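PDB 3I9Y: sensor protein from Vibrio parahaemolyticus, which forms the sensor domain of TorS, a TMAO-responsive histidine kinase that probably passes phosphate from ATP to a protein histidine in two-component signalling. Local coordinates for residues Met6-Gln11 against Leu50-Glu55; Glu14-Ile19 against Glu259-Val264; Leu80-Val85 against Asn243-Gln248; His167-Lys172 against Glu197-Ile202; Ile177-Thr182 against Gln190-Ala195. All coordinates share one frame; numbering follows the deposited sequence.

Interaction 1: residues Met6-Gln11 against Leu50-Glu55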
# COMPACT_ATOMS: atom_id res chain seq x y z
N MET A 6 -24.60 29.24 13.91
CA MET A 6 -23.52 28.92 14.77
C MET A 6 -23.64 27.46 15.37
O MET A 6 -22.67 26.78 15.52
CB MET A 6 -23.44 29.99 15.81
CG MET A 6 -22.84 29.55 17.07
SD MET A 6 -23.23 30.74 18.48
CE MET A 6 -23.02 32.35 17.51
N ILE A 7 -24.84 27.02 15.65
CA ILE A 7 -25.11 25.73 16.18
C ILE A 7 -24.64 24.61 15.09
O ILE A 7 -23.99 23.61 15.49
CB ILE A 7 -26.54 25.53 16.53
CG1 ILE A 7 -26.83 26.19 17.91
CG2 ILE A 7 -26.95 24.03 16.41
CD1 ILE A 7 -28.30 26.12 18.34
N GLU A 8 -25.05 24.79 13.84
CA GLU A 8 -24.64 23.95 12.71
C GLU A 8 -23.15 24.04 12.51
O GLU A 8 -22.58 22.98 12.36
CB GLU A 8 -25.36 24.30 11.38
CG GLU A 8 -26.85 24.04 11.41
CD GLU A 8 -27.24 22.67 11.99
OE1 GLU A 8 -26.68 21.65 11.52
OE2 GLU A 8 -28.13 22.51 12.87
N ALA A 9 -22.48 25.21 12.58
CA ALA A 9 -21.07 25.30 12.31
C ALA A 9 -20.19 24.55 13.34
O ALA A 9 -19.10 24.01 12.98
CB ALA A 9 -20.50 26.82 12.19
N ARG A 10 -20.61 24.57 14.61
CA ARG A 10 -19.82 23.95 15.67
C ARG A 10 -19.86 22.39 15.36
O ARG A 10 -18.89 21.75 15.57
CB ARG A 10 -20.50 24.22 17.00
CG ARG A 10 -20.29 25.65 17.51
CD ARG A 10 -21.14 25.90 18.90
NE ARG A 10 -20.44 25.09 19.92
CZ ARG A 10 -20.87 23.92 20.41
NH1 ARG A 10 -22.06 23.39 19.98
NH2 ARG A 10 -20.07 23.26 21.30
N GLN A 11 -21.05 21.83 15.06
CA GLN A 11 -21.19 20.45 14.73
C GLN A 11 -20.33 20.10 13.44
O GLN A 11 -19.64 19.09 13.40
CB GLN A 11 -22.59 20.12 14.59
CG GLN A 11 -23.18 19.96 16.03
CD GLN A 11 -24.72 19.83 15.99
OE1 GLN A 11 -25.46 20.89 15.74
NE2 GLN A 11 -25.24 18.62 16.21
N LEU A 50 -22.91 15.87 6.57
CA LEU A 50 -23.60 16.38 5.38
C LEU A 50 -25.01 16.93 5.86
O LEU A 50 -25.44 17.91 5.28
CB LEU A 50 -23.80 15.27 4.32
CG LEU A 50 -22.40 15.01 3.70
CD1 LEU A 50 -22.60 13.88 2.68
CD2 LEU A 50 -21.83 16.13 3.14
N THR A 51 -25.69 16.28 6.83
CA THR A 51 -26.91 16.89 7.25
C THR A 51 -26.69 18.24 7.94
O THR A 51 -27.53 19.14 7.87
CB THR A 51 -27.79 16.00 8.13
OG1 THR A 51 -27.39 16.19 9.48
CG2 THR A 51 -27.62 14.48 7.79
N HIS A 52 -25.59 18.47 8.59
CA HIS A 52 -25.48 19.79 9.20
C HIS A 52 -25.11 20.82 8.11
O HIS A 52 -25.47 22.02 8.20
CB HIS A 52 -24.38 19.80 10.33
CG HIS A 52 -24.81 19.02 11.52
ND1 HIS A 52 -24.20 17.84 11.90
CD2 HIS A 52 -25.90 19.14 12.34
CE1 HIS A 52 -24.88 17.25 12.87
NE2 HIS A 52 -25.92 18.01 13.17
N ILE A 53 -24.38 20.38 7.08
CA ILE A 53 -24.00 21.31 6.06
C ILE A 53 -25.31 21.73 5.33
O ILE A 53 -25.48 22.89 4.93
CB ILE A 53 -23.06 20.69 4.98
CG1 ILE A 53 -21.75 20.29 5.55
CG2 ILE A 53 -22.84 21.72 3.86
CD1 ILE A 53 -21.17 21.49 5.86
N LYS A 54 -26.18 20.79 5.10
CA LYS A 54 -27.45 21.09 4.46
C LYS A 54 -28.27 22.06 5.34
O LYS A 54 -28.83 23.00 4.80
CB LYS A 54 -28.30 19.84 4.29
CG LYS A 54 -29.69 20.08 3.55
CD LYS A 54 -30.66 18.83 3.77
CE LYS A 54 -31.79 18.84 2.67
NZ LYS A 54 -32.34 17.51 2.39
N GLU A 55 -28.41 21.85 6.65
CA GLU A 55 -29.12 22.83 7.48
C GLU A 55 -28.53 24.23 7.29
O GLU A 55 -29.32 25.15 7.13
CB GLU A 55 -28.97 22.64 8.98
CG GLU A 55 -29.77 21.68 9.47
CD GLU A 55 -31.25 22.02 9.23
OE1 GLU A 55 -31.85 23.09 9.64
OE2 GLU A 55 -31.74 21.10 8.57
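His52 and Glu8 carry this contact, with Gln11 lying across the histidine ring. The short segments Met6-Gln11 and Leu50-Glu55 are helical and nearly antiparallel, their axes 9.0 Å apart and inclined at 154°. Glu8 and His52 stand closest along the backbone, CA to CA 5.5 Å. Gln11 leans over one face of the imidazole: its CB sits 3.9 Å from the centroid of the His52 ring and almost on the ring normal, 9° off, a clear CH-pi contact. The opposite face is taken by Thr51 OG1, so the ring is sandwiched between a methylene from the facing helix and a hydroxyl from its own. Glu8 brings its carboxylate near the ring edge, though its exact place there is doubtful. Its chain folds at the second torsion (chi2 -46°), which swings the acid across the gap instead of out along the helix. The same bend lays the acid over Glu55, whose CB is 3.5 Å from Glu8 CD. This is a meeting through carbon, since Glu55 turns its own carboxylate away, and Glu8 OE2 and Glu55 OE1 remain 5.0 Å apart. The contact is on the surface, between helix 5-27 and helix 32-58. His52 also touches Val12 and Leu15 of helix 5-27, while Ile53 packs on Val12 and on Leu69 and Val73 of helix 63-114.

Interaction 2: residues Glu14-Ile19 against Glu259-Val264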
# COMPACT_ATOMS: atom_id res chain seq x y z
N GLU A 14 -16.69 19.97 14.60
CA GLU A 14 -16.31 18.84 15.37
C GLU A 14 -16.39 17.53 14.57
O GLU A 14 -15.49 16.66 14.79
CB GLU A 14 -17.10 18.78 16.64
CG GLU A 14 -16.25 18.00 17.78
CD GLU A 14 -16.88 16.67 17.79
OE1 GLU A 14 -17.99 16.86 17.10
OE2 GLU A 14 -16.32 15.54 18.39
N LEU A 15 -17.37 17.39 13.63
CA LEU A 15 -17.45 16.18 12.81
C LEU A 15 -16.13 16.19 11.84
O LEU A 15 -15.55 15.19 11.61
CB LEU A 15 -18.74 16.07 11.98
CG LEU A 15 -19.70 15.52 12.91
CD1 LEU A 15 -21.08 15.86 12.28
CD2 LEU A 15 -19.59 14.01 13.06
N SER A 16 -15.63 17.33 11.41
CA SER A 16 -14.45 17.44 10.62
C SER A 16 -13.27 16.81 11.40
O SER A 16 -12.52 15.90 10.85
CB SER A 16 -14.04 18.86 10.36
OG SER A 16 -15.14 19.39 9.60
N THR A 17 -13.06 17.28 12.63
CA THR A 17 -11.97 16.66 13.37
C THR A 17 -12.21 15.17 13.67
O THR A 17 -11.28 14.39 13.55
CB THR A 17 -11.41 17.54 14.60
OG1 THR A 17 -11.43 16.76 15.80
CG2 THR A 17 -11.86 18.77 14.61
N ARG A 18 -13.43 14.72 13.88
CA ARG A 18 -13.60 13.33 14.00
C ARG A 18 -13.28 12.51 12.69
O ARG A 18 -12.69 11.33 12.79
CB ARG A 18 -15.03 12.99 14.45
CG ARG A 18 -14.94 13.27 15.92
CD ARG A 18 -16.20 13.59 16.71
NE ARG A 18 -17.18 12.72 16.18
CZ ARG A 18 -18.38 12.53 16.73
NH1 ARG A 18 -18.66 13.22 17.86
NH2 ARG A 18 -19.27 11.57 16.12
N ILE A 19 -13.67 13.08 11.52
CA ILE A 19 -13.48 12.39 10.29
C ILE A 19 -11.99 12.30 10.07
O ILE A 19 -11.52 11.28 9.56
CB ILE A 19 -14.18 13.17 9.13
CG1 ILE A 19 -15.72 12.79 9.23
CG2 ILE A 19 -13.63 12.76 7.77
CD1 ILE A 19 -16.48 13.82 8.26
N GLU A 259 -10.21 24.12 4.34
CA GLU A 259 -10.96 25.00 3.48
C GLU A 259 -12.52 24.90 3.70
O GLU A 259 -13.25 25.92 3.57
CB GLU A 259 -10.77 24.71 1.99
CG GLU A 259 -9.39 25.10 1.50
CD GLU A 259 -8.93 24.24 0.13
OE1 GLU A 259 -9.84 23.88 -0.81
OE2 GLU A 259 -7.61 23.99 0.03
N LEU A 260 -13.07 23.73 3.98
CA LEU A 260 -14.47 23.65 4.17
C LEU A 260 -14.90 24.56 5.45
O LEU A 260 -15.94 25.28 5.40
CB LEU A 260 -14.86 22.25 4.47
CG LEU A 260 -16.24 22.04 5.05
CD1 LEU A 260 -17.19 22.43 3.95
CD2 LEU A 260 -16.50 20.47 5.54
N ASN A 261 -14.15 24.46 6.56
CA ASN A 261 -14.58 25.14 7.77
C ASN A 261 -14.29 26.62 7.58
O ASN A 261 -15.04 27.39 8.04
CB ASN A 261 -13.86 24.60 8.98
CG ASN A 261 -14.35 23.17 9.28
OD1 ASN A 261 -13.76 22.16 8.77
ND2 ASN A 261 -15.48 23.08 9.92
N SER A 262 -13.32 26.97 6.77
CA SER A 262 -13.06 28.37 6.57
C SER A 262 -14.19 28.98 5.76
O SER A 262 -14.60 30.11 6.02
CB SER A 262 -11.76 28.55 5.92
OG SER A 262 -11.95 29.58 5.02
N THR A 263 -14.83 28.24 4.86
CA THR A 263 -16.02 28.77 4.14
C THR A 263 -17.21 28.75 5.11
O THR A 263 -18.07 29.68 5.10
CB THR A 263 -16.34 27.89 2.97
OG1 THR A 263 -15.29 28.00 1.98
CG2 THR A 263 -17.66 28.22 2.26
N VAL A 264 -17.35 27.71 5.97
CA VAL A 264 -18.53 27.82 6.81
C VAL A 264 -18.27 28.99 7.85
O VAL A 264 -19.19 29.58 8.24
CB VAL A 264 -19.02 26.50 7.61
CG1 VAL A 264 -18.41 25.28 7.05
CG2 VAL A 264 -18.88 26.66 9.10
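Between Glu14-Ile19 and Glu259-Val264 the backbones are well separated: the nearest CA atoms, those of Ser16 and Asn261, are 8.2 Å apart. Both segments are regular helix and run broadly in opposite directions, each keeping its own i to i+4 bonds, for instance Ile19 N to Leu15 O and Val264 N to Leu260 O. Only side chains bridge the space, and few of them. Ser16 points at the other helix and is buried there. Its OG lies beside the backbone nitrogen (chi1 -63°), a rotation that lets it reach back one turn and hydrogen-bond the carbonyl oxygen of Val12. From that position Ser16 OG faces the amide end of Asn261, with Asn261 CG 3.9 Å away. Leu260 borders the same hydroxyl more loosely, its CD2 4.4 Å from Ser16 OG. Around this narrow contact the packing is largely apolar. Phe257 touches Ser16 and Ile19, Leu260 packs on Leu69 of helix 63-114, and Val264 fits against Ala9 and Val12, with Leu56 of helix 32-58 also beside it. Asn261 itself rests on Val12 and Ser13. Chemically, then, helix 5-27 and helix 232-267 meet here through a buried serine beside a partly exposed asparagine, among largely apolar neighbours, and the serine hydroxyl, already committed to its own helix, does not have to rely on the facing helix to be satisfied.

Interaction 3: residues Leu80-Val85 against Asn243-Gln248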
# COMPACT_ATOMS: atom_id res chain seq x y z
N LEU A 80 -12.32 11.46 0.08
CA LEU A 80 -12.58 10.33 0.90
C LEU A 80 -12.92 9.06 0.04
O LEU A 80 -12.50 7.93 0.50
CB LEU A 80 -13.71 10.49 1.95
CG LEU A 80 -13.37 11.69 2.94
CD1 LEU A 80 -14.68 12.04 3.86
CD2 LEU A 80 -12.39 11.33 4.01
N ALA A 81 -13.58 9.17 -1.13
CA ALA A 81 -13.96 7.95 -1.85
C ALA A 81 -12.60 7.53 -2.43
O ALA A 81 -12.42 6.38 -2.45
CB ALA A 81 -14.82 8.26 -3.21
N GLU A 82 -11.71 8.42 -2.86
CA GLU A 82 -10.52 7.94 -3.45
C GLU A 82 -9.58 7.19 -2.41
O GLU A 82 -8.99 6.14 -2.74
CB GLU A 82 -9.76 9.04 -4.14
CG GLU A 82 -8.54 8.58 -4.76
CD GLU A 82 -7.92 9.65 -5.68
OE1 GLU A 82 -8.57 10.71 -5.98
OE2 GLU A 82 -6.77 9.41 -6.13
N LEU A 83 -9.49 7.71 -1.20
CA LEU A 83 -8.69 7.12 -0.16
C LEU A 83 -9.39 5.76 0.10
O LEU A 83 -8.75 4.80 0.38
CB LEU A 83 -8.89 7.96 1.11
CG LEU A 83 -7.85 7.71 2.16
CD1 LEU A 83 -6.50 8.24 1.62
CD2 LEU A 83 -8.22 8.43 3.58
N GLY A 84 -10.69 5.61 0.12
CA GLY A 84 -11.20 4.24 0.33
C GLY A 84 -10.67 3.19 -0.69
O GLY A 84 -10.35 2.04 -0.29
N VAL A 85 -10.59 3.53 -1.95
CA VAL A 85 -10.16 2.59 -3.03
C VAL A 85 -8.64 2.28 -2.78
O VAL A 85 -8.22 1.10 -2.83
CB VAL A 85 -10.29 3.31 -4.35
CG1 VAL A 85 -9.46 2.60 -5.54
CG2 VAL A 85 -11.86 3.42 -4.65
N ASN A 243 1.30 3.57 -1.99
CA ASN A 243 1.52 4.22 -0.64
C ASN A 243 1.77 5.72 -0.81
O ASN A 243 1.27 6.57 0.01
CB ASN A 243 2.72 3.73 0.11
CG ASN A 243 2.44 2.27 0.66
OD1 ASN A 243 1.22 1.85 0.70
ND2 ASN A 243 3.51 1.51 1.08
N GLU A 244 2.46 6.07 -1.88
CA GLU A 244 2.79 7.46 -2.00
C GLU A 244 1.42 8.32 -2.35
O GLU A 244 1.15 9.43 -1.84
CB GLU A 244 3.74 7.52 -3.14
CG GLU A 244 3.81 8.75 -3.70
CD GLU A 244 5.27 9.04 -3.91
OE1 GLU A 244 5.70 9.27 -5.12
OE2 GLU A 244 5.98 9.01 -2.83
N GLN A 245 0.64 7.76 -3.21
CA GLN A 245 -0.60 8.35 -3.62
C GLN A 245 -1.49 8.40 -2.30
O GLN A 245 -2.16 9.42 -1.91
CB GLN A 245 -1.23 7.44 -4.69
CG GLN A 245 -2.59 7.97 -4.79
CD GLN A 245 -2.48 9.30 -5.78
OE1 GLN A 245 -1.25 9.74 -6.22
NE2 GLN A 245 -3.71 9.88 -6.13
N SER A 246 -1.42 7.40 -1.48
CA SER A 246 -2.26 7.50 -0.32
C SER A 246 -1.78 8.59 0.71
O SER A 246 -2.60 9.33 1.36
CB SER A 246 -2.55 6.06 0.17
OG SER A 246 -2.41 6.06 1.52
N GLN A 247 -0.45 8.78 0.79
CA GLN A 247 0.02 9.81 1.70
C GLN A 247 -0.35 11.22 1.17
O GLN A 247 -0.76 12.09 1.95
CB GLN A 247 1.56 9.75 1.87
CG GLN A 247 1.96 10.79 2.93
CD GLN A 247 0.97 10.85 4.37
OE1 GLN A 247 0.87 9.80 5.21
NE2 GLN A 247 0.21 12.09 4.57
N GLN A 248 -0.21 11.43 -0.12
CA GLN A 248 -0.58 12.70 -0.71
C GLN A 248 -2.07 12.98 -0.52
O GLN A 248 -2.47 14.16 -0.19
CB GLN A 248 -0.36 12.68 -2.16
CG GLN A 248 1.08 12.89 -2.27
CD GLN A 248 1.61 12.53 -3.74
OE1 GLN A 248 0.76 12.41 -4.70
NE2 GLN A 248 2.96 12.36 -3.90
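Glu82 reaches across to Gln245 and makes the one polar link between Leu80-Val85 and Asn243-Gln248. Glu82 CB is directed at the facing helix. From there CG is anti to the backbone nitrogen (chi1 -180°), and the chain stays extended, so CB, CG and CD form an extended arm that carries the carboxylate over the gap. The Glu82 side chain also touches Leu249. At the tip, OE2 accepts a hydrogen bond from Gln245 NE2 at 3.1 Å, with an N-H...O angle of 143°. The donor meets OE2 nearly head-on along its C-O bond, and OE2 in turn lies close to the amide plane. Gln245 gets there by bending at its second torsion, and carboxylate and amide end up only 21° from coplanar although the two chains cross at about a right angle. Beside this link, Leu83 extends CD1 to 4.1 Å from Ser246 O. Leu83 also packs on Val23 and Leu26 of helix 5-27 and on Leu249 and Met250. A buried leucine flanked by a polar bridge nearer the surface is a common pattern in helical bundles. Here it joins long helix 63-114, where a coiled coil is predicted, to helix 232-267 near the middle of two stacked four-helix bundles.

Interaction 4: residues His167-Lys172 against Glu197-Ile202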
# COMPACT_ATOMS: atom_id res chain seq x y z
N HIS A 167 24.66 -23.18 -2.43
CA HIS A 167 23.97 -23.06 -1.15
C HIS A 167 24.02 -21.65 -0.65
O HIS A 167 22.91 -21.09 -0.35
CB HIS A 167 24.50 -24.10 -0.20
CG HIS A 167 24.60 -23.62 1.21
ND1 HIS A 167 25.67 -22.84 1.66
CD2 HIS A 167 23.80 -23.84 2.28
CE1 HIS A 167 25.50 -22.58 2.95
NE2 HIS A 167 24.38 -23.18 3.36
N LEU A 168 25.20 -21.00 -0.64
CA LEU A 168 25.28 -19.63 -0.23
C LEU A 168 24.49 -18.69 -1.16
O LEU A 168 23.81 -17.74 -0.68
CB LEU A 168 26.68 -19.00 -0.20
CG LEU A 168 27.40 -19.55 0.98
CD1 LEU A 168 29.02 -19.12 0.92
CD2 LEU A 168 26.67 -18.98 2.31
N LEU A 169 24.58 -18.92 -2.46
CA LEU A 169 23.87 -18.06 -3.40
C LEU A 169 22.28 -18.15 -3.20
O LEU A 169 21.58 -17.17 -3.31
CB LEU A 169 24.42 -18.23 -4.91
CG LEU A 169 23.84 -17.18 -6.00
CD1 LEU A 169 24.08 -15.52 -5.71
CD2 LEU A 169 24.29 -17.47 -7.54
N ALA A 170 21.76 -19.33 -2.88
CA ALA A 170 20.31 -19.48 -2.67
C ALA A 170 20.03 -18.67 -1.35
O ALA A 170 19.08 -17.98 -1.30
CB ALA A 170 19.93 -21.06 -2.46
N PHE A 171 20.96 -18.66 -0.33
CA PHE A 171 20.60 -17.89 0.84
C PHE A 171 20.66 -16.36 0.52
O PHE A 171 19.81 -15.58 1.07
CB PHE A 171 21.55 -18.20 2.03
CG PHE A 171 21.28 -19.54 2.71
CD1 PHE A 171 20.09 -20.25 2.39
CD2 PHE A 171 22.14 -20.05 3.70
CE1 PHE A 171 19.73 -21.50 3.03
CE2 PHE A 171 21.86 -21.21 4.38
CZ PHE A 171 20.66 -21.99 4.07
N LYS A 172 21.63 -15.94 -0.30
CA LYS A 172 21.69 -14.55 -0.54
C LYS A 172 20.42 -14.12 -1.40
O LYS A 172 19.90 -13.04 -1.22
CB LYS A 172 22.92 -14.04 -1.42
CG LYS A 172 22.77 -12.34 -1.36
CD LYS A 172 21.41 -11.43 -0.42
CE LYS A 172 21.24 -9.83 0.11
NZ LYS A 172 19.88 -8.89 1.02
N GLU A 197 17.86 -10.46 -10.10
CA GLU A 197 17.82 -11.13 -11.43
C GLU A 197 19.26 -11.62 -11.91
O GLU A 197 19.39 -12.65 -12.59
CB GLU A 197 17.34 -10.17 -12.50
CG GLU A 197 17.39 -10.83 -13.87
CD GLU A 197 16.72 -9.91 -14.97
OE1 GLU A 197 16.89 -8.63 -15.00
OE2 GLU A 197 15.97 -10.48 -15.81
N ASN A 198 20.27 -10.84 -11.64
CA ASN A 198 21.68 -11.19 -12.09
C ASN A 198 22.07 -12.50 -11.26
O ASN A 198 22.52 -13.48 -11.83
CB ASN A 198 22.63 -10.06 -11.73
CG ASN A 198 22.40 -8.74 -12.61
OD1 ASN A 198 21.87 -8.79 -13.81
ND2 ASN A 198 22.83 -7.55 -12.02
N ASN A 199 21.70 -12.56 -9.97
CA ASN A 199 21.99 -13.76 -9.14
C ASN A 199 21.34 -14.95 -9.65
O ASN A 199 21.91 -16.02 -9.66
CB ASN A 199 21.57 -13.55 -7.75
CG ASN A 199 22.47 -12.73 -7.10
OD1 ASN A 199 23.55 -12.59 -7.66
ND2 ASN A 199 22.15 -12.10 -5.90
N LEU A 200 20.09 -14.81 -10.07
CA LEU A 200 19.40 -15.91 -10.66
C LEU A 200 20.14 -16.47 -11.95
O LEU A 200 20.16 -17.68 -12.22
CB LEU A 200 18.01 -15.41 -10.99
CG LEU A 200 17.30 -16.60 -11.47
CD1 LEU A 200 16.77 -17.48 -10.27
CD2 LEU A 200 16.13 -16.12 -12.19
N LYS A 201 20.63 -15.54 -12.79
CA LYS A 201 21.40 -15.87 -14.02
C LYS A 201 22.73 -16.65 -13.55
O LYS A 201 22.98 -17.74 -14.06
CB LYS A 201 21.82 -14.55 -14.76
CG LYS A 201 20.55 -13.72 -15.36
CD LYS A 201 20.99 -12.59 -16.54
CE LYS A 201 20.10 -11.27 -16.63
NZ LYS A 201 20.93 -10.02 -16.16
N ILE A 202 23.50 -16.08 -12.62
CA ILE A 202 24.70 -16.72 -12.11
C ILE A 202 24.35 -18.15 -11.57
O ILE A 202 24.99 -19.14 -11.86
CB ILE A 202 25.28 -15.94 -11.01
CG1 ILE A 202 25.95 -14.71 -11.67
CG2 ILE A 202 26.43 -16.83 -10.23
CD1 ILE A 202 26.51 -13.66 -10.60
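In the helical hairpin made by helix 158-180 and helix 186-208, one leucine is set here against the facing helix. Leu169 points straight across, CG anti to its nitrogen (chi1 -172°), and its two methyls split the work. CD1 presses against the amide group of Asn199, 3.5 Å from Asn199 CG. CD2 reaches further along the facing helix, where it meets Ile202 CG2 at 3.5 Å, tighter than an ordinary methyl contact, and lies equally near Asn199 O. Leu169 and Ile202 cross at about a right angle, so it is the ends of the branches that touch, and the isoleucine offers mainly CG2, with CB behind it, its longer CG1 arm being turned elsewhere. The amide of Asn199 is not left to the leucine: its ND2 donates a hydrogen bond to Gln176 OE1, further along helix 158-180, which holds the flat group in place beside CD1. The contact is shallow and lies on the bundle surface. Asn199 and the buried Leu200 touch Met173 of helix 158-180, and Leu200 also reaches Gln230 in the loop ahead of helix 232-267. Elsewhere on helix 158-180, Ala170 and Phe171 touch Glu112 of helix 63-114.

Interaction 5: residues Ile177-Thr182 against Gln190-Ala195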
# COMPACT_ATOMS: atom_id res chain seq x y z
N ILE A 177 15.06 -11.00 -1.36
CA ILE A 177 13.61 -10.93 -1.40
C ILE A 177 13.12 -10.45 0.00
O ILE A 177 12.32 -9.56 -0.01
CB ILE A 177 13.06 -12.30 -1.66
CG1 ILE A 177 13.36 -12.58 -3.16
CG2 ILE A 177 11.50 -12.17 -1.68
CD1 ILE A 177 12.71 -14.09 -3.49
N GLU A 178 13.61 -10.99 1.18
CA GLU A 178 13.14 -10.51 2.50
C GLU A 178 13.47 -9.01 2.61
O GLU A 178 12.65 -8.22 3.16
CB GLU A 178 13.91 -11.26 3.71
CG GLU A 178 13.52 -12.76 3.59
CD GLU A 178 12.16 -13.11 4.19
OE1 GLU A 178 11.46 -12.18 4.64
OE2 GLU A 178 11.85 -14.33 4.21
N GLU A 179 14.65 -8.55 2.08
CA GLU A 179 14.97 -7.15 2.30
C GLU A 179 14.00 -6.24 1.41
O GLU A 179 13.53 -5.16 1.84
CB GLU A 179 16.39 -6.89 1.78
CG GLU A 179 16.54 -5.42 1.84
CD GLU A 179 17.92 -4.93 1.62
OE1 GLU A 179 18.60 -5.52 0.76
OE2 GLU A 179 18.34 -3.84 2.26
N ALA A 180 13.85 -6.64 0.11
CA ALA A 180 13.07 -5.92 -0.83
C ALA A 180 11.62 -5.64 -0.30
O ALA A 180 11.22 -4.49 -0.44
CB ALA A 180 12.95 -6.61 -2.21
N ARG A 181 10.93 -6.53 0.47
CA ARG A 181 9.57 -6.17 0.77
C ARG A 181 9.52 -5.22 1.93
O ARG A 181 8.42 -4.85 2.37
CB ARG A 181 8.82 -7.42 1.04
CG ARG A 181 9.35 -7.90 2.30
CD ARG A 181 9.30 -9.35 2.48
NE ARG A 181 8.09 -9.80 3.09
CZ ARG A 181 7.84 -10.81 3.88
NH1 ARG A 181 8.59 -11.71 4.44
NH2 ARG A 181 6.54 -11.29 3.73
N THR A 182 10.70 -4.79 2.46
CA THR A 182 10.63 -3.86 3.62
C THR A 182 11.12 -2.51 3.12
O THR A 182 11.11 -1.61 3.85
CB THR A 182 11.62 -4.16 4.79
OG1 THR A 182 12.98 -3.98 4.30
CG2 THR A 182 11.42 -5.60 5.36
N GLN A 190 14.25 -1.01 -7.14
CA GLN A 190 14.69 -1.41 -8.48
C GLN A 190 16.10 -2.02 -8.58
O GLN A 190 16.42 -2.82 -9.45
CB GLN A 190 14.65 -0.14 -9.35
CG GLN A 190 13.25 0.45 -9.28
CD GLN A 190 13.00 1.51 -10.41
OE1 GLN A 190 13.23 2.72 -10.28
NE2 GLN A 190 12.59 1.01 -11.54
N GLN A 191 16.98 -1.52 -7.75
CA GLN A 191 18.32 -2.08 -7.71
C GLN A 191 18.33 -3.56 -7.19
O GLN A 191 19.07 -4.44 -7.70
CB GLN A 191 18.93 -1.26 -6.71
CG GLN A 191 20.27 -1.05 -6.93
CD GLN A 191 20.56 0.18 -6.08
OE1 GLN A 191 20.28 1.33 -6.55
NE2 GLN A 191 20.98 -0.05 -4.75
N ILE A 192 17.44 -3.85 -6.20
CA ILE A 192 17.40 -5.23 -5.64
C ILE A 192 16.81 -6.06 -6.64
O ILE A 192 17.24 -7.14 -6.90
CB ILE A 192 16.58 -5.34 -4.38
CG1 ILE A 192 17.41 -4.69 -3.35
CG2 ILE A 192 16.63 -6.83 -3.90
CD1 ILE A 192 17.05 -5.25 -1.95
N GLN A 193 15.84 -5.50 -7.37
CA GLN A 193 15.28 -6.33 -8.44
C GLN A 193 16.35 -6.76 -9.49
O GLN A 193 16.31 -7.87 -10.06
CB GLN A 193 14.24 -5.48 -9.20
CG GLN A 193 13.61 -6.09 -10.42
CD GLN A 193 12.46 -5.10 -11.02
OE1 GLN A 193 12.52 -3.83 -10.92
NE2 GLN A 193 11.46 -5.70 -11.66
N THR A 194 17.22 -5.81 -9.91
CA THR A 194 18.09 -6.25 -11.06
C THR A 194 19.25 -7.11 -10.40
O THR A 194 19.72 -8.09 -10.94
CB THR A 194 18.70 -5.06 -11.94
OG1 THR A 194 19.82 -4.53 -11.23
CG2 THR A 194 17.82 -3.99 -12.15
N ALA A 195 19.59 -6.75 -9.18
CA ALA A 195 20.54 -7.59 -8.48
C ALA A 195 20.00 -9.09 -8.28
O ALA A 195 20.73 -10.09 -8.45
CB ALA A 195 20.83 -6.98 -7.17
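Ile192 is wedged between Glu179 and Ala180 near the turn of the hairpin. Its CD1 lies alongside the glutamate arm, 3.8 Å from Glu179 CG, and comes to 3.1 Å of Glu179 OE1, which is a close approach for a methyl. CG2 branches to the other neighbour and meets Ala180 CB at 4.1 Å. The arm lies there because Glu179 is extended (chi1 171°). Its acid is drawn on to Arg188, with which OE1 forms a salt bridge, so the methyl touches an oxygen that is already paired. The helix end is also fastened: Glu179 O accepts both Thr182 N and Thr182 OG1, the latter at 2.8 Å. Beyond that, Arg181 bridges back to Glu178 through NH1 and to Asp98 of helix 63-114 through NH2. Ala180 is backed by Phe233 and Leu236 of helix 232-267. In chemical terms the contact is mixed: Ala180 and Ile192 supply the apolar part, while a methyl lies against an acid whose charge is met by Arg188.

How the interactions relate
The five contacts fall at three levels along the stacked bundles. Interactions 1 and 2 lie at one end and share helix 5-27, touching each other where Ala9 meets Val264. Interactions 4 and 5 belong to the hairpin toward the other end, their centres 13 Å apart. Interaction 3 lies near the centre of the chain and, like interaction 2, uses helix 232-267. Interactions 2 and 5 are buried, 3 is partly so, and 1 and 4 are on the surface. The chemistry does not simply follow depth: the buried contact at 14-19/259-264 brings polar groups together, the surface one at 167-172/197-202 is mainly apolar, and only interaction 3 has a clear hydrogen bond between its segments.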